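Local coordinates for protein putative cell surface hydrolase (Lactobacillus plantarum, PDB 3LP5) that is a putative cell surface hydrolase of the alpha/beta hydrolase clan whose substrate is not known, at residues His105-Leu110 with Ala135-Met140. Residues are numbered along the deposited sequence; the frame is centred on the assembly and turned at random.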
loop_
_atom_site.group_PDB
_atom_site.type_symbol
_atom_site.label_atom_id
_atom_site.label_comp_id
_atom_site.label_asym_id
_atom_site.label_seq_id
_atom_site.Cartn_x
_atom_site.Cartn_y
_atom_site.Cartn_z
ATOM N N HIS A 105 1.481 -1.801 2.757
ATOM C CA HIS A 105 1.610 -3.135 3.303
ATOM C C HIS A 105 0.901 -3.198 4.636
ATOM O O HIS A 105 1.095 -2.343 5.496
ATOM C CB HIS A 105 3.093 -3.539 3.458
ATOM C CG HIS A 105 3.270 -4.910 4.023
ATOM N ND1 HIS A 105 4.200 -5.202 4.992
ATOM C CD2 HIS A 105 2.614 -6.076 3.770
ATOM C CE1 HIS A 105 4.117 -6.483 5.319
ATOM N NE2 HIS A 105 3.160 -7.039 4.591
ATOM N N SER A 106 0.048 -4.205 4.801
ATOM C CA SER A 106 -0.594 -4.431 6.100
ATOM C C SER A 106 -1.383 -3.153 6.461
ATOM O O SER A 106 -2.110 -2.667 5.623
ATOM C CB SER A 106 0.480 -4.829 7.142
ATOM O OG SER A 106 -0.052 -4.888 8.469
ATOM N N ASN A 107 -1.230 -2.581 7.657
ATOM C CA ASN A 107 -1.938 -1.322 7.983
ATOM C C ASN A 107 -1.618 -0.195 7.015
ATOM O O ASN A 107 -2.383 0.759 6.854
ATOM C CB ASN A 107 -1.548 -0.865 9.373
ATOM C CG ASN A 107 -2.138 -1.737 10.481
ATOM O OD1 ASN A 107 -2.996 -2.547 10.255
ATOM N ND2 ASN A 107 -1.628 -1.568 11.685
ATOM N N GLY A 108 -0.486 -0.271 6.346
ATOM C CA GLY A 108 -0.159 0.756 5.337
ATOM C C GLY A 108 -1.269 0.913 4.296
ATOM O O GLY A 108 -1.526 2.027 3.783
ATOM N N GLY A 109 -1.968 -0.180 3.990
ATOM C CA GLY A 109 -3.046 -0.105 2.973
ATOM C C GLY A 109 -4.236 0.716 3.492
ATOM O O GLY A 109 -4.884 1.435 2.733
ATOM N N LEU A 110 -4.562 0.548 4.788
ATOM C CA LEU A 110 -5.592 1.356 5.450
ATOM C C LEU A 110 -5.195 2.828 5.584
ATOM O O LEU A 110 -6.027 3.782 5.360
ATOM C CB LEU A 110 -5.871 0.811 6.888
ATOM C CG LEU A 110 -5.975 -0.703 7.080
ATOM C CD1 LEU A 110 -6.558 -1.041 8.494
ATOM C CD2 LEU A 110 -6.853 -1.276 5.972
ATOM N N ALA A 135 -2.514 -7.594 2.154
ATOM C CA ALA A 135 -3.068 -8.063 3.440
ATOM C C ALA A 135 -3.493 -6.953 4.397
ATOM O O ALA A 135 -3.130 -6.937 5.591
ATOM C CB ALA A 135 -2.066 -9.049 4.122
ATOM N N SER A 136 -4.292 -6.009 3.897
ATOM C CA SER A 136 -4.656 -4.859 4.732
ATOM C C SER A 136 -5.946 -5.202 5.456
ATOM O O SER A 136 -6.926 -5.607 4.821
ATOM C CB SER A 136 -4.813 -3.602 3.882
ATOM O OG SER A 136 -3.555 -3.223 3.286
ATOM N N PRO A 137 -5.954 -5.075 6.798
ATOM C CA PRO A 137 -7.099 -5.477 7.556
ATOM C C PRO A 137 -8.254 -4.449 7.590
ATOM O O PRO A 137 -8.465 -3.750 8.603
ATOM C CB PRO A 137 -6.498 -5.739 8.941
ATOM C CG PRO A 137 -5.385 -4.738 9.062
ATOM C CD PRO A 137 -4.836 -4.608 7.668
ATOM N N TYR A 138 -9.053 -4.411 6.517
ATOM C CA TYR A 138 -10.127 -3.404 6.406
ATOM C C TYR A 138 -11.182 -3.457 7.506
ATOM O O TYR A 138 -11.832 -2.453 7.737
ATOM C CB TYR A 138 -10.777 -3.482 5.023
ATOM C CG TYR A 138 -9.797 -3.044 3.919
ATOM C CD1 TYR A 138 -9.577 -1.693 3.673
ATOM C CD2 TYR A 138 -9.097 -3.986 3.161
ATOM C CE1 TYR A 138 -8.664 -1.273 2.689
ATOM C CE2 TYR A 138 -8.201 -3.574 2.100
ATOM C CZ TYR A 138 -7.962 -2.222 1.939
ATOM O OH TYR A 138 -7.071 -1.807 0.939
ATOM N N ASN A 139 -11.363 -4.633 8.136
ATOM C CA ASN A 139 -12.206 -4.788 9.261
ATOM C C ASN A 139 -11.413 -5.165 10.522
ATOM O O ASN A 139 -11.920 -5.858 11.392
ATOM C CB ASN A 139 -13.314 -5.830 9.003
ATOM C CG ASN A 139 -14.506 -5.605 9.895
ATOM O OD1 ASN A 139 -14.838 -4.452 10.211
ATOM N ND2 ASN A 139 -15.187 -6.674 10.273
ATOM N N MET A 140 -10.176 -4.703 10.594
ATOM C CA MET A 140 -9.339 -4.868 11.798
ATOM C C MET A 140 -9.163 -6.355 12.107
ATOM O O MET A 140 -8.880 -7.140 11.178
ATOM C CB MET A 140 -9.894 -4.043 12.981
ATOM C CG MET A 140 -9.715 -2.528 12.828
ATOM S SD MET A 140 -8.041 -1.647 12.905
ATOM C CE MET A 140 -7.332 -2.000 11.374
HETATM O O HOH W 1 -1.243 -7.645 7.307
#
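L110, near the start of helix 107-118, is the bump on which the loop S136-M140 is moulded. Its two methyls part company: CD2 settles over one face of the Y138 ring, 3.9 Å from the ring centroid and somewhat toward the rim, in a CH-pi contact, and also meets S136 CB. CD1 turns instead to P137, lying 3.3 Å from P137 O and 3.9 Å from P137 CG. The hollow thus has tyrosine, serine and proline for walls, and the inverse gamma turn centred on P137 and the type I beta turn P137-M140 bend the chain around the leucine. An alanine here would probably open a gap beside P137 and take away the methyl that lies over the Y138 ring. Y138 OH is hydrogen-bonded to T133.

A second fit is made by absence. S136 OG presses against bare backbone, 3.2 Å from G109 CA, where any beta carbon on G109 would collide with it. With OG anti to its own carbonyl carbon (chi1 -65°), the hydroxyl donates to S106 O at 2.8 Å, in the carbonyl plane on a lone pair; that oxygen also accepts from G109 N. P137 CG, in turn, abuts N107 OD1 at 3.5 Å. A water links the two segments, donating to A135 O and bonding weakly to S106 OG.

The backbone of S106 is strained (phi 59°, psi -130°), turning sharply from strand 99-105 into the helix, and at G108 a beta carbon would clash with H105 O. With G104, S106 and G108 in GxSxG spacing, this is consistent with the nucleophile elbow of alpha/beta hydrolases, here packed against, and hydrogen-bonded through S136 to, the loop after the neighbouring parallel strand 127-134.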